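Local coordinates for branched-chain amino acid aminotransferase (Thermoproteus uzoniensis, PDB 5CE8), which catalyses pyridoxal 5'-phosphate-dependent transamination, probably between the branched-chain amino acids leucine, isoleucine and valine and 2-oxoglutarate, at residues V29-F40 with Y109-V119; Y49-F58 with T287-K295. All coordinates share one frame; numbering follows the deposited sequence.

Interaction 1 of 2, residues V29-F40 with Y109-V119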
loop_
_atom_site.group_PDB
_atom_site.type_symbol
_atom_site.label_atom_id
_atom_site.label_comp_id
_atom_site.label_asym_id
_atom_site.label_seq_id
_atom_site.Cartn_x
_atom_site.Cartn_y
_atom_site.Cartn_z
ATOM N N VAL A 29 -16.561 31.220 18.989
ATOM C CA VAL A 29 -17.155 30.911 17.678
ATOM C C VAL A 29 -18.338 29.981 17.899
ATOM O O VAL A 29 -18.280 29.140 18.814
ATOM C CB VAL A 29 -16.130 30.274 16.760
ATOM C CG1 VAL A 29 -15.589 28.947 17.359
ATOM C CG2 VAL A 29 -16.730 30.054 15.370
ATOM N N THR A 30 -19.421 30.224 17.179
ATOM C CA THR A 30 -20.613 29.393 17.258
ATOM C C THR A 30 -20.219 27.927 17.148
ATOM O O THR A 30 -19.399 27.465 16.232
ATOM C CB THR A 30 -21.618 29.656 16.189
ATOM O OG1 THR A 30 -22.628 28.629 16.199
ATOM C CG2 THR A 30 -21.047 29.701 14.797
ATOM N N VAL A 31 -20.877 27.154 17.990
ATOM C CA VAL A 31 -20.589 25.679 18.062
ATOM C C VAL A 31 -21.116 24.940 16.845
ATOM O O VAL A 31 -20.895 23.763 16.701
ATOM C CB VAL A 31 -21.131 25.006 19.314
ATOM C CG1 VAL A 31 -20.475 25.605 20.583
ATOM C CG2 VAL A 31 -22.687 25.082 19.379
ATOM N N LEU A 32 -21.876 25.639 15.990
ATOM C CA LEU A 32 -22.294 25.027 14.728
ATOM C C LEU A 32 -21.423 25.407 13.520
ATOM O O LEU A 32 -21.749 25.085 12.411
ATOM C CB LEU A 32 -23.744 25.461 14.442
ATOM C CG LEU A 32 -24.801 25.024 15.447
ATOM C CD1 LEU A 32 -26.103 25.731 15.086
ATOM C CD2 LEU A 32 -24.978 23.513 15.495
ATOM N N SER A 33 -20.302 26.082 13.734
ATOM C CA SER A 33 -19.383 26.351 12.664
ATOM C C SER A 33 -18.949 25.056 12.030
ATOM O O SER A 33 -18.623 24.116 12.751
ATOM C CB SER A 33 -18.120 27.099 13.230
ATOM O OG SER A 33 -17.060 27.027 12.313
ATOM N N PRO A 34 -18.936 24.987 10.681
ATOM C CA PRO A 34 -18.269 23.851 10.051
ATOM C C PRO A 34 -16.744 23.757 10.413
ATOM O O PRO A 34 -16.179 22.690 10.305
ATOM C CB PRO A 34 -18.525 24.045 8.566
ATOM C CG PRO A 34 -18.570 25.569 8.413
ATOM C CD PRO A 34 -19.237 26.069 9.725
ATOM N N SER A 35 -16.106 24.794 10.988
ATOM C CA SER A 35 -14.755 24.618 11.465
ATOM C C SER A 35 -14.629 23.794 12.706
ATOM O O SER A 35 -13.646 23.054 12.814
ATOM C CB SER A 35 -14.010 25.951 11.595
ATOM O OG SER A 35 -14.095 26.574 10.337
ATOM N N LEU A 36 -15.603 23.896 13.603
ATOM C CA LEU A 36 -15.661 23.094 14.757
ATOM C C LEU A 36 -16.130 21.665 14.522
ATOM O O LEU A 36 -15.544 20.720 15.015
ATOM C CB LEU A 36 -16.551 23.705 15.775
ATOM C CG LEU A 36 -16.650 23.034 17.135
ATOM C CD1 LEU A 36 -15.303 23.048 17.797
ATOM C CD2 LEU A 36 -17.669 23.697 18.035
ATOM N N ASN A 37 -17.115 21.544 13.667
ATOM C CA ASN A 37 -17.805 20.289 13.500
ATOM C C ASN A 37 -17.091 19.386 12.467
ATOM O O ASN A 37 -17.296 18.187 12.507
ATOM C CB ASN A 37 -19.224 20.539 12.995
ATOM C CG ASN A 37 -20.198 20.954 14.079
ATOM O OD1 ASN A 37 -21.075 20.150 14.470
ATOM N ND2 ASN A 37 -20.096 22.220 14.548
ATOM N N TYR A 38 -16.289 19.964 11.558
ATOM C CA TYR A 38 -15.648 19.227 10.427
ATOM C C TYR A 38 -14.103 19.450 10.192
ATOM O O TYR A 38 -13.574 19.026 9.150
ATOM C CB TYR A 38 -16.375 19.583 9.135
ATOM C CG TYR A 38 -17.858 19.423 9.213
ATOM C CD1 TYR A 38 -18.476 18.247 9.701
ATOM C CD2 TYR A 38 -18.685 20.431 8.752
ATOM C CE1 TYR A 38 -19.865 18.155 9.777
ATOM C CE2 TYR A 38 -20.047 20.361 8.854
ATOM C CZ TYR A 38 -20.658 19.249 9.325
ATOM O OH TYR A 38 -22.048 19.291 9.319
ATOM N N GLY A 39 -13.430 20.111 11.141
ATOM C CA GLY A 39 -11.987 20.434 11.107
ATOM C C GLY A 39 -11.541 21.191 9.864
ATOM O O GLY A 39 -10.470 20.981 9.358
ATOM N N PHE A 40 -12.339 22.155 9.437
ATOM C CA PHE A 40 -12.025 22.991 8.340
ATOM C C PHE A 40 -11.560 24.390 8.797
ATOM O O PHE A 40 -12.387 25.374 8.973
ATOM C CB PHE A 40 -13.230 23.126 7.469
ATOM C CG PHE A 40 -12.913 23.742 6.145
ATOM C CD1 PHE A 40 -12.274 22.997 5.173
ATOM C CD2 PHE A 40 -13.317 25.032 5.815
ATOM C CE1 PHE A 40 -12.011 23.546 3.909
ATOM C CE2 PHE A 40 -12.978 25.627 4.545
ATOM C CZ PHE A 40 -12.314 24.869 3.605
ATOM N N TYR A 109 -10.824 30.287 10.602
ATOM C CA TYR A 109 -12.003 29.364 10.735
ATOM C C TYR A 109 -13.288 30.092 10.333
ATOM O O TYR A 109 -13.304 31.298 10.202
ATOM C CB TYR A 109 -12.123 28.889 12.202
ATOM C CG TYR A 109 -12.373 30.082 13.054
ATOM C CD1 TYR A 109 -11.317 30.870 13.474
ATOM C CD2 TYR A 109 -13.648 30.555 13.249
ATOM C CE1 TYR A 109 -11.530 32.058 14.227
ATOM C CE2 TYR A 109 -13.868 31.713 14.013
ATOM C CZ TYR A 109 -12.809 32.497 14.483
ATOM O OH TYR A 109 -13.030 33.735 15.173
ATOM N N ILE A 110 -14.374 29.340 10.132
ATOM C CA ILE A 110 -15.586 29.892 9.677
ATOM C C ILE A 110 -16.473 30.295 10.912
ATOM O O ILE A 110 -16.730 29.468 11.764
ATOM C CB ILE A 110 -16.283 28.911 8.720
ATOM C CG1 ILE A 110 -15.491 28.879 7.407
ATOM C CG2 ILE A 110 -17.755 29.326 8.484
ATOM C CD1 ILE A 110 -15.739 27.665 6.544
ATOM N N SER A 111 -16.854 31.576 11.002
ATOM C CA SER A 111 -17.645 32.063 12.105
ATOM C C SER A 111 -19.189 31.852 11.843
ATOM O O SER A 111 -19.953 31.941 12.741
ATOM C CB SER A 111 -17.273 33.536 12.375
ATOM O OG SER A 111 -17.683 34.282 11.277
ATOM N N LYS A 112 -19.600 31.551 10.621
ATOM C CA LYS A 112 -20.991 31.237 10.322
ATOM C C LYS A 112 -21.391 29.769 10.754
ATOM O O LYS A 112 -20.636 28.845 10.600
ATOM C CB LYS A 112 -21.202 31.464 8.821
ATOM C CG LYS A 112 -22.614 31.207 8.313
ATOM C CD LYS A 112 -22.685 31.001 6.800
ATOM C CE LYS A 112 -23.542 29.779 6.484
ATOM N NZ LYS A 112 -23.842 29.536 5.030
ATOM N N PRO A 113 -22.582 29.562 11.335
ATOM C CA PRO A 113 -23.098 28.194 11.526
ATOM C C PRO A 113 -23.454 27.495 10.191
ATOM O O PRO A 113 -24.060 28.104 9.351
ATOM C CB PRO A 113 -24.360 28.410 12.385
ATOM C CG PRO A 113 -24.694 29.877 12.296
ATOM C CD PRO A 113 -23.497 30.621 11.817
ATOM N N GLN A 114 -23.030 26.252 9.946
ATOM C CA GLN A 114 -23.392 25.587 8.674
ATOM C C GLN A 114 -23.246 24.100 8.862
ATOM O O GLN A 114 -22.197 23.627 9.168
ATOM C CB GLN A 114 -22.529 26.056 7.501
ATOM C CG GLN A 114 -22.900 25.418 6.165
ATOM C CD GLN A 114 -22.120 25.968 5.019
ATOM O OE1 GLN A 114 -22.165 27.162 4.794
ATOM N NE2 GLN A 114 -21.351 25.114 4.281
ATOM N N ILE A 115 -24.334 23.385 8.725
ATOM C CA ILE A 115 -24.322 21.927 8.698
ATOM C C ILE A 115 -23.710 21.338 7.413
ATOM O O ILE A 115 -23.090 20.236 7.414
ATOM C CB ILE A 115 -25.794 21.442 8.798
ATOM C CG1 ILE A 115 -26.444 22.015 10.085
ATOM C CG2 ILE A 115 -25.874 19.920 8.698
ATOM C CD1 ILE A 115 -25.655 21.734 11.390
ATOM N N SER A 116 -23.986 21.977 6.288
ATOM C CA SER A 116 -23.553 21.407 4.980
ATOM C C SER A 116 -21.990 21.295 4.820
ATOM O O SER A 116 -21.217 22.180 5.181
ATOM C CB SER A 116 -24.128 22.260 3.898
ATOM O OG SER A 116 -23.483 22.006 2.704
ATOM N N LEU A 117 -21.490 20.214 4.272
ATOM C CA LEU A 117 -20.072 20.144 3.922
ATOM C C LEU A 117 -19.618 21.020 2.779
ATOM O O LEU A 117 -18.416 21.037 2.477
ATOM C CB LEU A 117 -19.652 18.703 3.583
ATOM C CG LEU A 117 -19.982 17.694 4.626
ATOM C CD1 LEU A 117 -19.873 16.327 3.985
ATOM C CD2 LEU A 117 -19.097 17.923 5.829
ATOM N N ASP A 118 -20.524 21.711 2.107
ATOM C CA ASP A 118 -20.161 22.567 0.951
ATOM C C ASP A 118 -19.732 23.959 1.491
ATOM O O ASP A 118 -20.529 24.891 1.606
ATOM C CB ASP A 118 -21.335 22.710 -0.017
ATOM C CG ASP A 118 -20.970 23.417 -1.290
ATOM O OD1 ASP A 118 -19.814 23.846 -1.491
ATOM O OD2 ASP A 118 -21.874 23.502 -2.139
ATOM N N VAL A 119 -18.455 24.070 1.816
ATOM C CA VAL A 119 -17.909 25.284 2.439
ATOM C C VAL A 119 -17.464 26.331 1.408
ATOM O O VAL A 119 -17.031 27.445 1.750
ATOM C CB VAL A 119 -16.822 24.915 3.486
ATOM C CG1 VAL A 119 -17.453 24.118 4.597
ATOM C CG2 VAL A 119 -15.652 24.172 2.886
HETATM O O HOH W 1 -19.579 32.557 15.520
HETATM O O HOH W 2 -21.502 22.382 11.394
#

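Interaction 2 of 2, residues Y49-F58 with T287-K295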
loop_
_atom_site.group_PDB
_atom_site.type_symbol
_atom_site.label_atom_id
_atom_site.label_comp_id
_atom_site.label_asym_id
_atom_site.label_seq_id
_atom_site.Cartn_x
_atom_site.Cartn_y
_atom_site.Cartn_z
ATOM N N TYR A 49 10.257 36.344 21.583
ATOM C CA TYR A 49 11.201 36.203 22.653
ATOM C C TYR A 49 11.731 37.588 23.195
ATOM O O TYR A 49 12.102 38.487 22.448
ATOM C CB TYR A 49 12.394 35.468 22.146
ATOM C CG TYR A 49 12.213 34.029 21.746
ATOM C CD1 TYR A 49 12.486 33.015 22.657
ATOM C CD2 TYR A 49 11.919 33.676 20.447
ATOM C CE1 TYR A 49 12.421 31.677 22.313
ATOM C CE2 TYR A 49 11.876 32.314 20.079
ATOM C CZ TYR A 49 12.120 31.339 21.011
ATOM O OH TYR A 49 12.104 30.011 20.668
ATOM N N TRP A 50 11.794 37.664 24.503
ATOM C CA TRP A 50 12.256 38.806 25.260
ATOM C C TRP A 50 13.732 38.581 25.458
ATOM O O TRP A 50 14.101 37.599 26.027
ATOM C CB TRP A 50 11.637 38.773 26.655
ATOM C CG TRP A 50 11.958 39.980 27.488
ATOM C CD1 TRP A 50 12.575 40.002 28.732
ATOM C CD2 TRP A 50 11.658 41.327 27.168
ATOM N NE1 TRP A 50 12.667 41.303 29.189
ATOM C CE2 TRP A 50 12.110 42.133 28.246
ATOM C CE3 TRP A 50 11.035 41.938 26.098
ATOM C CZ2 TRP A 50 11.975 43.506 28.251
ATOM C CZ3 TRP A 50 10.879 43.330 26.103
ATOM C CH2 TRP A 50 11.345 44.098 27.190
ATOM N N ASN A 51 14.556 39.507 25.031
ATOM C CA ASN A 51 15.981 39.387 25.239
ATOM C C ASN A 51 16.461 40.319 26.363
ATOM O O ASN A 51 17.632 40.439 26.555
ATOM C CB ASN A 51 16.716 39.704 23.946
ATOM C CG ASN A 51 16.528 41.122 23.505
ATOM O OD1 ASN A 51 16.023 41.962 24.239
ATOM N ND2 ASN A 51 16.920 41.400 22.322
ATOM N N GLY A 52 15.564 41.006 27.063
ATOM C CA GLY A 52 15.984 42.005 28.017
ATOM C C GLY A 52 15.846 43.429 27.511
ATOM O O GLY A 52 15.562 44.302 28.304
ATOM N N GLU A 53 16.018 43.674 26.211
ATOM C CA GLU A 53 15.846 45.019 25.563
ATOM C C GLU A 53 14.546 45.177 24.835
ATOM O O GLU A 53 14.065 46.299 24.628
ATOM C CB GLU A 53 16.905 45.270 24.467
ATOM N N ASN A 54 14.044 44.077 24.288
ATOM C CA ASN A 54 12.899 44.172 23.394
ATOM C C ASN A 54 12.314 42.776 23.226
ATOM O O ASN A 54 12.914 41.793 23.626
ATOM C CB ASN A 54 13.284 44.801 22.038
ATOM C CG ASN A 54 12.120 45.502 21.319
ATOM O OD1 ASN A 54 10.945 45.171 21.479
ATOM N ND2 ASN A 54 12.465 46.440 20.476
ATOM N N LEU A 55 11.103 42.743 22.690
ATOM C CA LEU A 55 10.386 41.484 22.415
ATOM C C LEU A 55 10.381 41.355 20.924
ATOM O O LEU A 55 9.829 42.248 20.269
ATOM C CB LEU A 55 8.955 41.572 22.945
ATOM C CG LEU A 55 8.099 40.286 22.824
ATOM C CD1 LEU A 55 8.826 39.056 23.369
ATOM C CD2 LEU A 55 6.781 40.434 23.546
ATOM N N TYR A 56 11.043 40.300 20.411
ATOM C CA TYR A 56 11.162 40.003 18.934
ATOM C C TYR A 56 10.299 38.796 18.542
ATOM O O TYR A 56 10.396 37.688 19.108
ATOM C CB TYR A 56 12.631 39.798 18.492
ATOM C CG TYR A 56 13.427 41.109 18.685
ATOM C CD1 TYR A 56 13.286 42.143 17.812
ATOM C CD2 TYR A 56 14.244 41.298 19.797
ATOM C CE1 TYR A 56 13.967 43.340 17.974
ATOM C CE2 TYR A 56 14.940 42.504 19.988
ATOM C CZ TYR A 56 14.747 43.544 19.082
ATOM O OH TYR A 56 15.379 44.748 19.229
ATOM N N VAL A 57 9.417 39.044 17.580
ATOM C CA VAL A 57 8.601 37.985 17.027
ATOM C C VAL A 57 9.422 37.283 15.918
ATOM O O VAL A 57 10.032 37.954 15.093
ATOM C CB VAL A 57 7.320 38.486 16.393
ATOM C CG1 VAL A 57 6.409 37.299 16.144
ATOM C CG2 VAL A 57 6.538 39.556 17.186
ATOM N N PHE A 58 9.524 35.965 15.997
ATOM C CA PHE A 58 10.484 35.237 15.175
ATOM C C PHE A 58 9.781 34.786 13.969
ATOM O O PHE A 58 8.755 34.050 14.091
ATOM C CB PHE A 58 11.065 34.051 15.854
ATOM C CG PHE A 58 12.147 33.398 15.034
ATOM C CD1 PHE A 58 13.373 34.088 14.758
ATOM C CD2 PHE A 58 11.966 32.157 14.515
ATOM C CE1 PHE A 58 14.326 33.527 13.933
ATOM C CE2 PHE A 58 12.945 31.539 13.788
ATOM C CZ PHE A 58 14.155 32.201 13.512
ATOM N N THR A 287 22.974 27.901 18.605
ATOM C CA THR A 287 22.931 28.894 17.469
ATOM C C THR A 287 21.530 29.406 17.286
ATOM O O THR A 287 21.297 30.667 17.316
ATOM C CB THR A 287 23.437 28.254 16.167
ATOM O OG1 THR A 287 24.712 27.611 16.425
ATOM C CG2 THR A 287 23.571 29.211 15.090
ATOM N N TYR A 288 20.565 28.494 17.226
ATOM C CA TYR A 288 19.130 28.888 17.247
ATOM C C TYR A 288 18.801 29.902 18.374
ATOM O O TYR A 288 18.199 30.939 18.106
ATOM C CB TYR A 288 18.196 27.675 17.337
ATOM C CG TYR A 288 16.695 28.021 17.175
ATOM C CD1 TYR A 288 16.168 28.332 15.935
ATOM C CD2 TYR A 288 15.828 28.098 18.241
ATOM C CE1 TYR A 288 14.828 28.716 15.755
ATOM C CE2 TYR A 288 14.452 28.468 18.059
ATOM C CZ TYR A 288 13.974 28.735 16.803
ATOM O OH TYR A 288 12.679 29.077 16.584
ATOM N N ARG A 289 19.266 29.635 19.597
ATOM C CA ARG A 289 19.038 30.510 20.777
ATOM C C ARG A 289 19.582 31.937 20.568
ATOM O O ARG A 289 18.910 32.928 20.881
ATOM C CB ARG A 289 19.539 29.881 22.110
ATOM N N ARG A 290 20.781 32.031 20.007
ATOM C CA ARG A 290 21.435 33.281 19.721
ATOM C C ARG A 290 20.725 33.979 18.595
ATOM O O ARG A 290 20.643 35.195 18.581
ATOM C CB ARG A 290 22.919 33.069 19.355
ATOM C CG ARG A 290 23.839 32.559 20.464
ATOM C CD ARG A 290 25.276 32.321 20.009
ATOM N NE ARG A 290 25.710 33.499 19.249
ATOM C CZ ARG A 290 26.149 34.654 19.779
ATOM N NH1 ARG A 290 26.247 34.843 21.091
ATOM N NH2 ARG A 290 26.526 35.642 18.973
ATOM N N ILE A 291 20.219 33.225 17.635
ATOM C CA ILE A 291 19.445 33.875 16.560
ATOM C C ILE A 291 18.171 34.525 17.089
ATOM O O ILE A 291 17.852 35.687 16.746
ATOM C CB ILE A 291 19.133 32.903 15.441
ATOM C CG1 ILE A 291 20.415 32.597 14.641
ATOM C CG2 ILE A 291 17.908 33.319 14.613
ATOM C CD1 ILE A 291 20.322 31.315 13.787
ATOM N N VAL A 292 17.409 33.789 17.860
ATOM C CA VAL A 292 16.114 34.305 18.291
ATOM C C VAL A 292 16.257 35.487 19.346
ATOM O O VAL A 292 15.329 36.329 19.526
ATOM C CB VAL A 292 15.208 33.149 18.753
ATOM C CG1 VAL A 292 15.018 32.127 17.584
ATOM C CG2 VAL A 292 15.672 32.499 20.026
ATOM N N LEU A 293 17.401 35.557 20.033
ATOM C CA LEU A 293 17.665 36.666 20.946
ATOM C C LEU A 293 18.267 37.906 20.301
ATOM O O LEU A 293 18.512 38.873 20.985
ATOM C CB LEU A 293 18.542 36.208 22.095
ATOM C CG LEU A 293 17.883 35.099 22.892
ATOM C CD1 LEU A 293 18.926 34.566 23.884
ATOM C CD2 LEU A 293 16.580 35.535 23.620
ATOM N N GLY A 294 18.448 37.899 18.980
ATOM C CA GLY A 294 19.045 39.013 18.264
ATOM C C GLY A 294 20.580 39.107 18.310
ATOM O O GLY A 294 21.123 40.152 17.971
ATOM N N LYS A 295 21.270 38.048 18.721
ATOM C CA LYS A 295 22.736 38.027 18.796
ATOM C C LYS A 295 23.444 37.535 17.476
ATOM O O LYS A 295 24.669 37.418 17.437
ATOM C CB LYS A 295 23.140 37.128 19.939
ATOM C CG LYS A 295 22.378 37.389 21.240
ATOM C CD LYS A 295 23.006 36.630 22.395
ATOM C CE LYS A 295 22.567 37.239 23.715
ATOM N NZ LYS A 295 22.441 36.195 24.780
HETATM O O HOH W 3 14.680 38.235 21.192
HETATM O O HOH W 4 12.673 36.298 18.046
#

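Interaction 1 of 2, residues V29-F40 with Y109-V119
Ser-33 and Pro-113 bring their CA atoms within 4.3 Å of each other where segment 109-119, the loop leaving strand 102-109, passes the start of helix 34-38, at the end of the type I turn formed by Thr-30 to Ser-33. The site illustrates how a helix N-cap can serve a neighbouring chain segment as well as its own helix. Ser-33 is the cap: with its hydroxyl pointing opposite the backbone N (chi1 163°), OG accepts from Ser-35 N and donates, in the carbonyl plane, to Ile-110 O at 2.5 Å. Ser-35 answers from the first turn, its OG receiving Ile-110 N at 2.8 Å in a nearly straight bond (169°). Two serine hydroxyls therefore grip both polar backbone atoms of one residue. Further along, Gln-114 N donates to Leu-32 O, 3.0 Å away, and a water joins that carbonyl to Gln-114 O.

Apolar groups fill in around these bonds. The Pro-34 ring crosses Ile-110 at about a right angle, CD lying 3.8 Å from CG2. Phe-40 meets the CD1 of Ile-110 at its ring edge and takes Val-119 CG2 over one face, 3.6 Å from the centroid. The subunit interface lies close by: Val-29 and Thr-30 extend the sheet onto a strand of the second subunit, and Tyr-38 OH bonds to Arg-105 of that chain. The Tyr-38 ring is clasped on both faces, by Asn-37 CB on one and on the other by Leu-117 CD2, 3.7 Å from the centroid and only 4° off the ring normal.

Interaction 2 of 2, residues Y49-F58 with T287-K295
Val-292 plants its two methyls on two aromatic rings where the C-terminal end of helix 279-292 packs against the hairpin formed by strands 41-50 and 55-58. The axes of 55-58 and 287-292 approach to 10.6 Å at 120°, and the contact is a compact case of strand-helix packing built around one branched side chain. Val-292 CG2 sits over the centre of the Tyr-49 ring, 3.8 Å from its centroid, while CG1 lies over the Phe-58 ring, 3.9 Å from that centroid. Phe-58, its CG trans to the backbone N (chi1 -175°), stretches toward the helix and also meets Ile-291 CG2 at 3.7 Å from its CE1. Tyr-288 completes the cluster by turning its edge to the Phe-58 face in an offset edge-to-face pair, with centroids 5.6 Å apart and planes at 81°. Both rings of this pair also touch Thr-227 of helix 223-235, and the Tyr-288 side chain comes about 4 Å from that of the cofactor-binding Thr-224.

Toward the hairpin turn the packing gives way to polar and water-mediated links. Asn-51 ND2 donates to Leu-293 O at 3.3 Å, with the acceptor in its amide plane, while its OD1 takes Glu-53 N, an Asx turn, and also Asn-54 N, making an Asx motif, the two donors arriving from opposite faces of the amide plane. One water donates to both Val-292 O and Tyr-49 O; a second lies 3.0 Å from Val-292 O and donates to it and to Tyr-56 O. Gly-294 ends the helix in a Schellman motif. Because the Tyr-49 hydroxyl has its hydrogen-bond partner in Glu-263, its ring can join the apolar cluster with its polar end satisfied. Cohesion here thus rests chiefly on CH-pi and aromatic packing, with hydrogen bonds and waters tying the helix end to the hairpin.

Both contacts are largely buried, yet they lie on opposite sides of the chain's centre, their centres 38 Å apart and without touching. They share the antiparallel sheet: helix 34-38 of interaction 1 leads straight into strand 41-50, whose far end enters interaction 2. Interaction 1 joins a short helix to a loop beside the second subunit and relies on direct bonds between serine hydroxyls and backbone, and on one backbone-to-backbone bond, though Ser-111, Lys-112 and Pro-113 are exposed to solvent. No other chain touches the segments of interaction 2, which sets the sheet against helix 279-292 near the cofactor-binding residues. Its core is aromatic and apolar, and water-bridged carbonyls lie toward its hairpin turn.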